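Local coordinates for arginase (RocF) (Helicobacter pylori, PDB 4G3H), which probably catalyses the hydrolysis of L-arginine to urea and L-ornithine, using two manganese ions bound to each subunit, at residues 49-53 / 89-93; 97-101 / 227-231; 102-108 / 170-174; 243-249 / 282-288. Numbering follows the deposited sequence.

In the fold
The four contacts join helix to sheet and loop to loop around one parallel alpha/beta sheet. From the N terminus, interaction 1 closes first, joining the end of edge strand 44-50 to the loop 89-93 beyond strand 84-87 and spanning helix 59-78. Interaction 2 opens at once on helix 94-104 and closes 126 residues later on strand 228-234, pressing helix against sheet. Within that span lies interaction 3, where the end of the same helix meets the loop 170-174; the two touch. Interaction 4 then joins the loops following strands 228-234 and 274-280, beyond the chain's centre from interactions 2 and 3. No two contacts cross.

Interaction 1: residues 49-53 / 89-93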
loop_
_atom_site.group_PDB
_atom_site.type_symbol
_atom_site.label_atom_id
_atom_site.label_comp_id
_atom_site.label_asym_id
_atom_site.label_seq_id
_atom_site.Cartn_x
_atom_site.Cartn_y
_atom_site.Cartn_z
ATOM N N LEU A 49 4.633 -14.603 -4.690
ATOM C CA LEU A 49 4.281 -14.449 -6.093
ATOM C C LEU A 49 2.873 -13.899 -6.270
ATOM O O LEU A 49 1.969 -14.191 -5.484
ATOM C CB LEU A 49 4.402 -15.791 -6.821
ATOM C CG LEU A 49 5.769 -16.479 -6.743
ATOM C CD1 LEU A 49 5.742 -17.741 -7.589
ATOM C CD2 LEU A 49 6.870 -15.531 -7.228
ATOM N N TYR A 50 2.691 -13.093 -7.309
ATOM C CA TYR A 50 1.387 -12.513 -7.584
ATOM C C TYR A 50 1.061 -12.590 -9.065
ATOM O O TYR A 50 1.931 -12.840 -9.898
ATOM C CB TYR A 50 1.337 -11.054 -7.102
ATOM C CG TYR A 50 2.166 -10.071 -7.913
ATOM C CD1 TYR A 50 1.632 -9.443 -9.040
ATOM C CD2 TYR A 50 3.480 -9.764 -7.548
ATOM C CE1 TYR A 50 2.384 -8.527 -9.789
ATOM C CE2 TYR A 50 4.248 -8.848 -8.294
ATOM C CZ TYR A 50 3.688 -8.235 -9.408
ATOM O OH TYR A 50 4.411 -7.313 -10.138
ATOM N N LYS A 51 -0.210 -12.376 -9.377
ATOM C CA LYS A 51 -0.697 -12.408 -10.743
ATOM C C LYS A 51 -1.326 -11.049 -11.014
ATOM O O LYS A 51 -2.110 -10.552 -10.209
ATOM C CB LYS A 51 -1.747 -13.505 -10.896
ATOM C CG LYS A 51 -2.065 -13.863 -12.329
ATOM C CD LYS A 51 -3.111 -14.954 -12.387
ATOM C CE LYS A 51 -3.031 -15.702 -13.697
ATOM N NZ LYS A 51 -1.715 -16.385 -13.821
ATOM N N GLU A 52 -0.975 -10.442 -12.140
ATOM C CA GLU A 52 -1.518 -9.134 -12.488
ATOM C C GLU A 52 -2.996 -9.232 -12.864
ATOM O O GLU A 52 -3.405 -10.143 -13.577
ATOM C CB GLU A 52 -0.744 -8.539 -13.661
ATOM C CG GLU A 52 -1.287 -7.200 -14.120
ATOM C CD GLU A 52 -0.649 -6.715 -15.407
ATOM O OE1 GLU A 52 -0.980 -5.592 -15.842
ATOM O OE2 GLU A 52 0.176 -7.453 -15.984
ATOM N N PHE A 53 -3.794 -8.288 -12.382
ATOM C CA PHE A 53 -5.219 -8.276 -12.690
ATOM C C PHE A 53 -5.447 -7.474 -13.971
ATOM O O PHE A 53 -5.179 -6.272 -14.012
ATOM C CB PHE A 53 -6.005 -7.659 -11.528
ATOM C CG PHE A 53 -7.496 -7.693 -11.714
ATOM C CD1 PHE A 53 -8.112 -8.774 -12.342
ATOM C CD2 PHE A 53 -8.289 -6.659 -11.229
ATOM C CE1 PHE A 53 -9.500 -8.826 -12.483
ATOM C CE2 PHE A 53 -9.678 -6.700 -11.363
ATOM C CZ PHE A 53 -10.285 -7.786 -11.991
ATOM N N SER A 89 5.294 -4.154 -4.815
ATOM C CA SER A 89 5.730 -3.863 -6.084
ATOM C C SER A 89 4.828 -2.881 -6.773
ATOM O O SER A 89 5.163 -2.012 -6.931
ATOM C CB SER A 89 5.866 -5.091 -6.954
ATOM O OG SER A 89 6.450 -4.945 -8.075
ATOM N N GLU A 90 3.640 -3.214 -7.004
ATOM C CA GLU A 90 2.618 -2.450 -7.551
ATOM C C GLU A 90 1.418 -2.250 -6.693
ATOM O O GLU A 90 1.087 -3.094 -6.100
ATOM C CB GLU A 90 2.329 -2.871 -8.989
ATOM C CG GLU A 90 1.856 -4.158 -9.233
ATOM C CD GLU A 90 1.717 -4.469 -10.713
ATOM O OE1 GLU A 90 2.627 -4.585 -11.486
ATOM O OE2 GLU A 90 0.666 -4.693 -11.094
ATOM N N HIS A 91 0.889 -1.035 -6.605
ATOM C CA HIS A 91 -0.232 -0.821 -5.715
ATOM C C HIS A 91 -1.438 -1.723 -5.902
ATOM O O HIS A 91 -2.154 -1.992 -4.943
ATOM C CB HIS A 91 -0.681 0.641 -5.739
ATOM C CG HIS A 91 -0.839 1.229 -4.372
ATOM N ND1 HIS A 91 -0.943 0.449 -3.240
ATOM C CD2 HIS A 91 -0.895 2.511 -3.952
ATOM C CE1 HIS A 91 -1.053 1.229 -2.180
ATOM N NE2 HIS A 91 -1.026 2.485 -2.585
ATOM N N ALA A 92 -1.671 -2.205 -7.114
ATOM C CA ALA A 92 -2.817 -3.076 -7.345
ATOM C C ALA A 92 -2.773 -4.307 -6.442
ATOM O O ALA A 92 -3.817 -4.848 -6.092
ATOM C CB ALA A 92 -2.877 -3.501 -8.814
ATOM N N ASN A 93 -1.570 -4.738 -6.056
ATOM C CA ASN A 93 -1.422 -5.914 -5.190
ATOM C C ASN A 93 -1.942 -5.678 -3.775
ATOM O O ASN A 93 -2.107 -6.621 -2.999
ATOM C CB ASN A 93 0.044 -6.354 -5.110
ATOM C CG ASN A 93 0.576 -6.863 -6.433
ATOM O OD1 ASN A 93 -0.157 -7.465 -7.216
ATOM N ND2 ASN A 93 1.865 -6.642 -6.682
HETATM O O HOH W 1 -2.147 -8.992 -7.621
HETATM O O HOH W 2 -1.089 -4.206 -13.641
#
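Where strand 44-50 ends, the chain runs on extended through residues 51-53, facing a segment, 89-93, that turns into helical backbone angles at residues 91-93. The closest CA atoms, those of Tyr-50 and Asn-93, are 7.6 Å apart, so the approach is made by side chains and water. Within 89-93 the bend is held by the bond from Asn-93 N to Glu-90 O at 3.1 Å. Tyr-50 provides most of the buried surface of its segment. Its ring takes Asn-93 against one face, with ND2 above it and Tyr-50 CD1 3.2 Å from Asn-93 OD1, while Asn-93 ND2 is bonded to the carbonyl of Ser-88. The phenol oxygen ends near the loop, Tyr-50 OH lying 3.7 Å from Ser-89 OG, and both hydroxyls bond to Asp-18. The carboxylates of Glu-52 and Glu-90 do not touch but are joined by water 2, which donates to Glu-52 OE1 at 2.6 Å and to Glu-90 OE2 at 3.1 Å, and Arg-15 forms salt bridges with both acids. The side chain of Glu-90 is about 8 Å from a manganese ion, so the contact lies near the dinuclear manganese site without supplying a ligand to it. Inward, Tyr-50 packs on Leu-6 and Ala-8 of the adjacent strand 2-8, while Asn-93 touches Leu-6 and leads straight into helix 94-104.

Interaction 2: residues 97-101 / 227-231; sequences IFQAF and DIIYL
An aromatic cluster of Phe-98, Phe-101 and Tyr-230 forms the join between a helix and the parallel sheet of this alpha/beta fold. Helix 94-104 belongs to the crossover that leads from strand 84-87 to strand 110-115, and it passes over strand 228-234, which, with strand 274-280, lies between them in the sheet. Residues 97-101 are regular helix, with Phe-101 N bonded to Ile-97 O at 3.1 Å, and 228-231 are extended. The two axes run nearly antiparallel, at 169°, and approach to 11.0 Å, the spacing needed to hold a layer of large side chains; the register pairs Phe-98 with Tyr-230, their CA atoms 8.3 Å apart. All three aromatic residues have chi1 t. Tyr-230, with chi2 of 90°, points toward the helix and receives the edge of Phe-98 on its face (centroids 5.2 Å apart, planes at 66°), then offers its own edge to the face of Phe-101 (5.3 Å, 59°). Tyr-230 CB lies 3.8 Å from Phe-98 CE1 and 3.9 Å from Phe-101 CE2. Ile-228, chi1 p, completes the apolar layer by setting CD1 3.8 Å from Phe-101 CE2, while Ile-229 faces away from the helix. Beyond the cluster the phenol reaches Glu-278 of strand 274-280 in a hydrogen bond, and on its way Tyr-230 OH passes 3.6 Å from Ile-97 CG2.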
loop_
_atom_site.group_PDB
_atom_site.type_symbol
_atom_site.label_atom_id
_atom_site.label_comp_id
_atom_site.label_asym_id
_atom_site.label_seq_id
_atom_site.Cartn_x
_atom_site.Cartn_y
_atom_site.Cartn_z
ATOM N N ILE A 97 -3.344 -8.406 -0.669
ATOM C CA ILE A 97 -2.622 -8.313 0.597
ATOM C C ILE A 97 -3.543 -7.875 1.747
ATOM O O ILE A 97 -3.524 -8.459 2.838
ATOM C CB ILE A 97 -1.449 -7.298 0.492
ATOM C CG1 ILE A 97 -0.384 -7.828 -0.470
ATOM C CG2 ILE A 97 -0.838 -7.052 1.862
ATOM C CD1 ILE A 97 0.685 -6.811 -0.816
ATOM N N PHE A 98 -4.344 -6.845 1.494
ATOM C CA PHE A 98 -5.242 -6.310 2.509
ATOM C C PHE A 98 -6.381 -7.272 2.855
ATOM O O PHE A 98 -6.803 -7.341 4.013
ATOM C CB PHE A 98 -5.807 -4.957 2.054
ATOM C CG PHE A 98 -6.505 -4.199 3.143
ATOM C CD1 PHE A 98 -5.801 -3.747 4.252
ATOM C CD2 PHE A 98 -7.877 -3.951 3.069
ATOM C CE1 PHE A 98 -6.455 -3.060 5.278
ATOM C CE2 PHE A 98 -8.537 -3.267 4.085
ATOM C CZ PHE A 98 -7.828 -2.821 5.192
ATOM N N GLN A 99 -6.878 -8.008 1.863
ATOM C CA GLN A 99 -7.944 -8.969 2.117
ATOM C C GLN A 99 -7.408 -10.026 3.081
ATOM O O GLN A 99 -8.123 -10.483 3.979
ATOM C CB GLN A 99 -8.413 -9.641 0.823
ATOM C CG GLN A 99 -9.184 -8.727 -0.127
ATOM C CD GLN A 99 -10.371 -8.042 0.540
ATOM O OE1 GLN A 99 -10.238 -6.971 1.127
ATOM N NE2 GLN A 99 -11.537 -8.667 0.456
ATOM N N ALA A 100 -6.147 -10.409 2.899
ATOM C CA ALA A 100 -5.530 -11.398 3.778
ATOM C C ALA A 100 -5.437 -10.800 5.182
ATOM O O ALA A 100 -5.678 -11.480 6.182
ATOM C CB ALA A 100 -4.148 -11.756 3.271
ATOM N N PHE A 101 -5.094 -9.516 5.239
ATOM C CA PHE A 101 -4.967 -8.785 6.494
ATOM C C PHE A 101 -6.319 -8.762 7.227
ATOM O O PHE A 101 -6.386 -9.011 8.435
ATOM C CB PHE A 101 -4.515 -7.356 6.196
ATOM C CG PHE A 101 -4.152 -6.562 7.410
ATOM C CD1 PHE A 101 -2.960 -6.811 8.090
ATOM C CD2 PHE A 101 -4.980 -5.537 7.860
ATOM C CE1 PHE A 101 -2.593 -6.048 9.196
ATOM C CE2 PHE A 101 -4.621 -4.765 8.968
ATOM C CZ PHE A 101 -3.422 -5.024 9.635
ATOM N N ASP A 227 -9.312 -0.687 15.825
ATOM C CA ASP A 227 -8.487 -1.546 16.671
ATOM C C ASP A 227 -7.075 -1.709 16.134
ATOM O O ASP A 227 -6.126 -1.827 16.904
ATOM C CB ASP A 227 -9.120 -2.935 16.803
ATOM C CG ASP A 227 -10.503 -2.889 17.411
ATOM O OD1 ASP A 227 -10.628 -2.371 18.544
ATOM O OD2 ASP A 227 -11.456 -3.370 16.756
ATOM N N ILE A 228 -6.942 -1.751 14.812
ATOM C CA ILE A 228 -5.630 -1.900 14.202
ATOM C C ILE A 228 -5.537 -1.082 12.925
ATOM O O ILE A 228 -6.539 -0.805 12.269
ATOM C CB ILE A 228 -5.297 -3.373 13.892
ATOM C CG1 ILE A 228 -6.335 -3.952 12.942
ATOM C CG2 ILE A 228 -5.213 -4.174 15.186
ATOM C CD1 ILE A 228 -6.007 -5.350 12.502
ATOM N N ILE A 229 -4.313 -0.712 12.574
ATOM C CA ILE A 229 -4.080 0.128 11.421
ATOM C C ILE A 229 -3.125 -0.481 10.402
ATOM O O ILE A 229 -2.165 -1.173 10.756
ATOM C CB ILE A 229 -3.539 1.491 11.897
ATOM C CG1 ILE A 229 -4.536 2.113 12.881
ATOM C CG2 ILE A 229 -3.305 2.419 10.718
ATOM C CD1 ILE A 229 -4.065 3.421 13.497
ATOM N N TYR A 230 -3.420 -0.221 9.132
ATOM C CA TYR A 230 -2.617 -0.687 8.008
ATOM C C TYR A 230 -2.122 0.563 7.269
ATOM O O TYR A 230 -2.929 1.412 6.877
ATOM C CB TYR A 230 -3.487 -1.537 7.069
ATOM C CG TYR A 230 -2.776 -2.079 5.843
ATOM C CD1 TYR A 230 -2.131 -3.320 5.869
ATOM C CD2 TYR A 230 -2.751 -1.349 4.650
ATOM C CE1 TYR A 230 -1.476 -3.822 4.730
ATOM C CE2 TYR A 230 -2.100 -1.837 3.511
ATOM C CZ TYR A 230 -1.465 -3.071 3.557
ATOM O OH TYR A 230 -0.821 -3.540 2.432
ATOM N N LEU A 231 -0.809 0.695 7.100
ATOM C CA LEU A 231 -0.272 1.850 6.375
ATOM C C LEU A 231 0.218 1.439 4.987
ATOM O O LEU A 231 1.043 0.530 4.841
ATOM C CB LEU A 231 0.878 2.522 7.142
ATOM C CG LEU A 231 1.272 3.872 6.505
ATOM C CD1 LEU A 231 1.740 4.844 7.574
ATOM C CD2 LEU A 231 2.349 3.671 5.433
#

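Interaction 3: residues 102-108 / 170-174; sequences RSVHKDK and GGLEI
Gly-170 opens segment 170-174, an irregular, extended loop whose two glycines are poorly ordered. Its phi/psi of 91/157° would jam a CB against the preceding carbonyl, and its O lies 3.4 Å from Lys-106 CB. Gly-171 and Lys-106 form the closest CA pair, 4.2 Å apart, and Gly-171 sends a CA-H...O contact to Lys-106 O (3.4 Å, 163° at the hydrogen). Leu-172 works at both ends: its CD1 reaches Lys-108 O at 3.3 Å, and its carbonyl O accepts a hydrogen bond from Arg-102 NH2 (3.0 Å, 161°). Water 3 bridges the same pair, at 3.2 Å from both Leu-172 O and Arg-102 NE. Glu-173 brings its CA within 3.7 Å of Arg-102 NH2 near the guanidinium plane. Ile-174, chi1 and chi2 both m, lays CG1 over a face of the guanidinium, 3.7 Å from Arg-102 CZ. The arginine (chi1 m, chi2 t, chi3 p) also bonds Gln-99 through NH1. Opposite this loop, the helix stops at residue 104 and His-105 to Lys-108 make a type I beta turn, Lys-108 N to His-105 O 3.1 Å. Such surface pairing of helix-to-strand loops is at home in an alpha/beta fold: these lead into the adjacent parallel strands 110-115 and 179-182.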
loop_
_atom_site.group_PDB
_atom_site.type_symbol
_atom_site.label_atom_id
_atom_site.label_comp_id
_atom_site.label_asym_id
_atom_site.label_seq_id
_atom_site.Cartn_x
_atom_site.Cartn_y
_atom_site.Cartn_z
ATOM N N ARG A 102 -7.381 -8.444 6.489
ATOM C CA ARG A 102 -8.733 -8.400 7.042
ATOM C C ARG A 102 -9.146 -9.801 7.491
ATOM O O ARG A 102 -9.778 -9.967 8.530
ATOM C CB ARG A 102 -9.731 -7.916 5.986
ATOM C CG ARG A 102 -9.457 -6.534 5.433
ATOM C CD ARG A 102 -10.374 -6.236 4.249
ATOM N NE ARG A 102 -11.774 -6.111 4.651
ATOM C CZ ARG A 102 -12.778 -5.905 3.802
ATOM N NH1 ARG A 102 -12.538 -5.809 2.499
ATOM N NH2 ARG A 102 -14.019 -5.783 4.257
ATOM N N SER A 103 -8.788 -10.802 6.696
ATOM C CA SER A 103 -9.125 -12.184 7.001
ATOM C C SER A 103 -8.517 -12.641 8.322
ATOM O O SER A 103 -9.187 -13.292 9.118
ATOM C CB SER A 103 -8.662 -13.104 5.868
ATOM O OG SER A 103 -9.152 -14.418 6.063
ATOM N N VAL A 104 -7.251 -12.307 8.552
ATOM C CA VAL A 104 -6.584 -12.679 9.798
ATOM C C VAL A 104 -7.172 -11.925 10.997
ATOM O O VAL A 104 -7.288 -12.480 12.089
ATOM C CB VAL A 104 -5.063 -12.390 9.736
ATOM C CG1 VAL A 104 -4.428 -12.625 11.101
ATOM C CG2 VAL A 104 -4.406 -13.291 8.698
ATOM N N HIS A 105 -7.539 -10.665 10.793
ATOM C CA HIS A 105 -8.111 -9.840 11.858
ATOM C C HIS A 105 -9.603 -9.652 11.597
ATOM O O HIS A 105 -10.105 -8.529 11.615
ATOM C CB HIS A 105 -7.432 -8.470 11.878
ATOM C CG HIS A 105 -5.945 -8.532 12.038
ATOM N ND1 HIS A 105 -5.337 -8.904 13.218
ATOM C CD2 HIS A 105 -4.942 -8.258 11.168
ATOM C CE1 HIS A 105 -4.024 -8.855 13.069
ATOM N NE2 HIS A 105 -3.758 -8.466 11.836
ATOM N N LYS A 106 -10.302 -10.761 11.364
ATOM C CA LYS A 106 -11.729 -10.745 11.050
ATOM C C LYS A 106 -12.676 -10.041 12.013
ATOM O O LYS A 106 -13.703 -9.518 11.586
ATOM C CB LYS A 106 -12.219 -12.175 10.805
ATOM C CG LYS A 106 -11.728 -13.197 11.812
ATOM C CD LYS A 106 -12.100 -14.602 11.364
ATOM C CE LYS A 106 -11.503 -15.658 12.279
ATOM N NZ LYS A 106 -12.003 -15.537 13.674
ATOM N N ASP A 107 -12.346 -10.016 13.298
ATOM C CA ASP A 107 -13.216 -9.365 14.274
ATOM C C ASP A 107 -12.676 -8.024 14.759
ATOM O O ASP A 107 -13.023 -7.567 15.846
ATOM C CB ASP A 107 -13.437 -10.282 15.476
ATOM C CG ASP A 107 -12.141 -10.659 16.165
ATOM O OD1 ASP A 107 -12.201 -11.348 17.205
ATOM O OD2 ASP A 107 -11.063 -10.269 15.665
ATOM N N LYS A 108 -11.835 -7.390 13.951
ATOM C CA LYS A 108 -11.256 -6.107 14.325
ATOM C C LYS A 108 -11.662 -4.996 13.369
ATOM O O LYS A 108 -11.854 -5.232 12.178
ATOM C CB LYS A 108 -9.729 -6.211 14.350
ATOM C CG LYS A 108 -9.184 -7.224 15.337
ATOM C CD LYS A 108 -9.519 -6.829 16.766
ATOM C CE LYS A 108 -9.005 -7.855 17.761
ATOM N NZ LYS A 108 -9.336 -7.472 19.161
ATOM N N GLY A 170 -16.242 -14.483 6.898
ATOM C CA GLY A 170 -16.410 -13.208 7.548
ATOM C C GLY A 170 -15.276 -12.207 7.901
ATOM O O GLY A 170 -14.138 -12.532 7.987
ATOM N N GLY A 171 -15.701 -10.938 8.046
ATOM C CA GLY A 171 -14.916 -9.824 8.449
ATOM C C GLY A 171 -15.882 -8.778 8.339
ATOM O O GLY A 171 -16.813 -8.889 7.801
ATOM N N LEU A 172 -15.562 -7.721 8.914
ATOM C CA LEU A 172 -16.275 -6.528 8.892
ATOM C C LEU A 172 -16.072 -5.821 7.658
ATOM O O LEU A 172 -15.190 -5.891 7.040
ATOM C CB LEU A 172 -15.741 -5.702 10.003
ATOM C CG LEU A 172 -15.880 -6.278 11.395
ATOM C CD1 LEU A 172 -15.038 -5.815 12.472
ATOM C CD2 LEU A 172 -17.184 -6.195 11.713
ATOM N N GLU A 173 -16.958 -5.047 7.352
ATOM C CA GLU A 173 -16.806 -4.205 6.180
ATOM C C GLU A 173 -15.954 -3.029 6.629
ATOM O O GLU A 173 -15.967 -2.661 7.803
ATOM C CB GLU A 173 -18.157 -3.705 5.685
ATOM C CG GLU A 173 -19.079 -4.806 5.220
ATOM C CD GLU A 173 -20.403 -4.269 4.738
ATOM O OE1 GLU A 173 -21.254 -5.078 4.311
ATOM O OE2 GLU A 173 -20.590 -3.035 4.791
ATOM N N ILE A 174 -15.199 -2.452 5.705
ATOM C CA ILE A 174 -14.354 -1.323 6.033
ATOM C C ILE A 174 -15.209 -0.057 6.115
ATOM O O ILE A 174 -16.044 0.190 5.251
ATOM C CB ILE A 174 -13.242 -1.149 4.964
ATOM C CG1 ILE A 174 -12.324 -2.375 4.962
ATOM C CG2 ILE A 174 -12.438 0.108 5.233
ATOM C CD1 ILE A 174 -11.587 -2.612 6.272
HETATM O O HOH W 3 -12.109 -5.851 7.804
#

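Interaction 4: residues 243-249 / 282-288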
loop_
_atom_site.group_PDB
_atom_site.type_symbol
_atom_site.label_atom_id
_atom_site.label_comp_id
_atom_site.label_asym_id
_atom_site.label_seq_id
_atom_site.Cartn_x
_atom_site.Cartn_y
_atom_site.Cartn_z
ATOM N N PHE A 243 10.906 13.250 -7.525
ATOM C CA PHE A 243 11.115 11.800 -7.498
ATOM C C PHE A 243 10.566 11.200 -8.782
ATOM O O PHE A 243 9.359 11.221 -9.021
ATOM C CB PHE A 243 10.407 11.180 -6.293
ATOM C CG PHE A 243 10.798 9.755 -6.034
ATOM C CD1 PHE A 243 12.002 9.452 -5.399
ATOM C CD2 PHE A 243 9.974 8.711 -6.437
ATOM C CE1 PHE A 243 12.380 8.127 -5.167
ATOM C CE2 PHE A 243 10.346 7.381 -6.210
ATOM C CZ PHE A 243 11.548 7.093 -5.576
ATOM N N THR A 244 11.452 10.646 -9.602
ATOM C CA THR A 244 11.034 10.099 -10.886
ATOM C C THR A 244 11.035 8.581 -11.025
ATOM O O THR A 244 10.583 8.057 -12.042
ATOM C CB THR A 244 11.895 10.696 -12.024
ATOM O OG1 THR A 244 13.241 10.205 -11.916
ATOM C CG2 THR A 244 11.912 12.228 -11.928
ATOM N N SER A 245 11.529 7.869 -10.016
ATOM C CA SER A 245 11.563 6.410 -10.088
ATOM C C SER A 245 10.222 5.772 -9.728
ATOM O O SER A 245 10.146 4.892 -8.871
ATOM C CB SER A 245 12.662 5.862 -9.177
ATOM O OG SER A 245 13.938 6.207 -9.686
ATOM N N THR A 246 9.166 6.222 -10.396
ATOM C CA THR A 246 7.830 5.707 -10.159
ATOM C C THR A 246 7.047 5.785 -11.474
ATOM O O THR A 246 7.250 6.700 -12.280
ATOM C CB THR A 246 7.125 6.509 -9.026
ATOM O OG1 THR A 246 5.960 5.802 -8.593
ATOM C CG2 THR A 246 6.730 7.896 -9.501
ATOM N N GLY A 247 6.161 4.820 -11.687
ATOM C CA GLY A 247 5.389 4.753 -12.916
ATOM C C GLY A 247 4.456 5.889 -13.293
ATOM O O GLY A 247 4.369 6.246 -14.467
ATOM N N VAL A 248 3.744 6.451 -12.322
ATOM C CA VAL A 248 2.814 7.537 -12.611
ATOM C C VAL A 248 3.125 8.755 -11.758
ATOM O O VAL A 248 2.567 8.929 -10.678
ATOM C CB VAL A 248 1.351 7.092 -12.361
ATOM C CG1 VAL A 248 0.388 8.203 -12.755
ATOM C CG2 VAL A 248 1.054 5.821 -13.155
ATOM N N ARG A 249 4.027 9.593 -12.256
ATOM C CA ARG A 249 4.443 10.803 -11.559
ATOM C C ARG A 249 3.393 11.904 -11.638
ATOM O O ARG A 249 2.828 12.164 -12.695
ATOM C CB ARG A 249 5.754 11.316 -12.145
ATOM C CG ARG A 249 6.910 10.347 -12.029
ATOM C CD ARG A 249 8.207 11.052 -12.368
ATOM N NE ARG A 249 8.490 11.065 -13.797
ATOM C CZ ARG A 249 9.171 12.023 -14.418
ATOM N NH1 ARG A 249 9.635 13.067 -13.744
ATOM N NH2 ARG A 249 9.410 11.921 -15.716
ATOM N N TYR A 282 7.975 1.497 -6.614
ATOM C CA TYR A 282 9.339 1.955 -6.800
ATOM C C TYR A 282 9.752 1.337 -8.127
ATOM O O TYR A 282 9.891 0.124 -8.227
ATOM C CB TYR A 282 10.263 1.459 -5.692
ATOM C CG TYR A 282 11.715 1.738 -5.989
ATOM C CD1 TYR A 282 12.134 3.017 -6.350
ATOM C CD2 TYR A 282 12.664 0.725 -5.941
ATOM C CE1 TYR A 282 13.459 3.282 -6.662
ATOM C CE2 TYR A 282 13.999 0.977 -6.251
ATOM C CZ TYR A 282 14.387 2.260 -6.612
ATOM O OH TYR A 282 15.697 2.525 -6.932
ATOM N N ASN A 283 9.913 2.169 -9.150
ATOM C CA ASN A 283 10.304 1.694 -10.473
ATOM C C ASN A 283 11.547 2.452 -10.933
ATOM O O ASN A 283 11.450 3.499 -11.571
ATOM C CB ASN A 283 9.169 1.914 -11.475
ATOM C CG ASN A 283 9.439 1.248 -12.816
ATOM O OD1 ASN A 283 10.593 1.026 -13.189
ATOM N ND2 ASN A 283 8.375 0.941 -13.553
ATOM N N PRO A 284 12.736 1.925 -10.621
ATOM C CA PRO A 284 13.990 2.574 -11.009
ATOM C C PRO A 284 14.256 2.645 -12.513
ATOM O O PRO A 284 15.030 3.491 -12.959
ATOM C CB PRO A 284 15.043 1.744 -10.275
ATOM C CG PRO A 284 14.454 0.377 -10.300
ATOM C CD PRO A 284 12.997 0.641 -9.944
ATOM N N THR A 285 13.617 1.777 -13.297
ATOM C CA THR A 285 13.851 1.770 -14.740
ATOM C C THR A 285 13.302 2.983 -15.488
ATOM O O THR A 285 13.761 3.278 -16.591
ATOM C CB THR A 285 13.288 0.490 -15.418
ATOM O OG1 THR A 285 11.860 0.492 -15.346
ATOM C CG2 THR A 285 13.815 -0.758 -14.736
ATOM N N VAL A 286 12.328 3.683 -14.905
ATOM C CA VAL A 286 11.759 4.860 -15.558
ATOM C C VAL A 286 12.353 6.169 -15.044
ATOM O O VAL A 286 11.923 7.252 -15.441
ATOM C CB VAL A 286 10.212 4.927 -15.400
ATOM C CG1 VAL A 286 9.570 3.757 -16.123
ATOM C CG2 VAL A 286 9.823 4.931 -13.921
ATOM N N SER A 287 13.344 6.080 -14.166
ATOM C CA SER A 287 13.959 7.295 -13.637
ATOM C C SER A 287 14.638 8.088 -14.746
ATOM O O SER A 287 15.231 7.513 -15.658
ATOM C CB SER A 287 14.986 6.960 -12.565
ATOM O OG SER A 287 15.714 8.122 -12.213
ATOM N N ILE A 288 14.546 9.411 -14.664
ATOM C CA ILE A 288 15.158 10.276 -15.664
ATOM C C ILE A 288 16.501 10.792 -15.165
ATOM O O ILE A 288 17.159 11.582 -15.834
ATOM C CB ILE A 288 14.259 11.483 -16.001
ATOM C CG1 ILE A 288 14.050 12.347 -14.756
ATOM C CG2 ILE A 288 12.924 10.999 -16.530
ATOM C CD1 ILE A 288 13.167 13.552 -14.993
HETATM O O HOH W 4 16.212 4.811 -8.534
HETATM O O HOH W 5 9.698 8.805 -15.546
#
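An inverse gamma turn centred on Ser-245 organises this meeting of two loops, which follow the neighbouring strands 228-234 and 274-280 of the parallel sheet. Ser-245 has the most surface covered. The weak bond from Thr-246 N to Thr-244 O, 2.8 Å, closes the turn and leaves the carbonyl of Ser-245 to accept from the other loop: Asn-283 N donates to Ser-245 O at 2.7 Å. Ser-245 CB rests 3.7 Å from Tyr-282 CE1, and the serine hydroxyl lies against the second loop, with Ser-245 OG 3.2 Å from Ser-287 CB, while bonding to Glu-294 of helix 293-309. Thr-244 is next. Its OG1 accepts from Ile-288 N at 3.1 Å, so the two loops are tied by one backbone pair and one side-chain bond, on either side of the short 3-10 turn 284-286. Ile-288 repays this with apolar contact, CG1 lying 3.5 Å from Thr-244 CG2; separately, Ile-288 CG2 packs in van der Waals contact 3.7 Å from Arg-249 NH2. Within 3-10 segment 284-286, Val-286 sets CG2 3.5 Å from Thr-246 O. The Thr-246 side chain, about 4 Å from those of the manganese ligands Asp-234 and Asp-236, points away from this contact and bonds Glu-281 O. Water 4 joins the loops once more, 2.9 Å from Ser-245 OG and 2.8 Å from Tyr-282 OH.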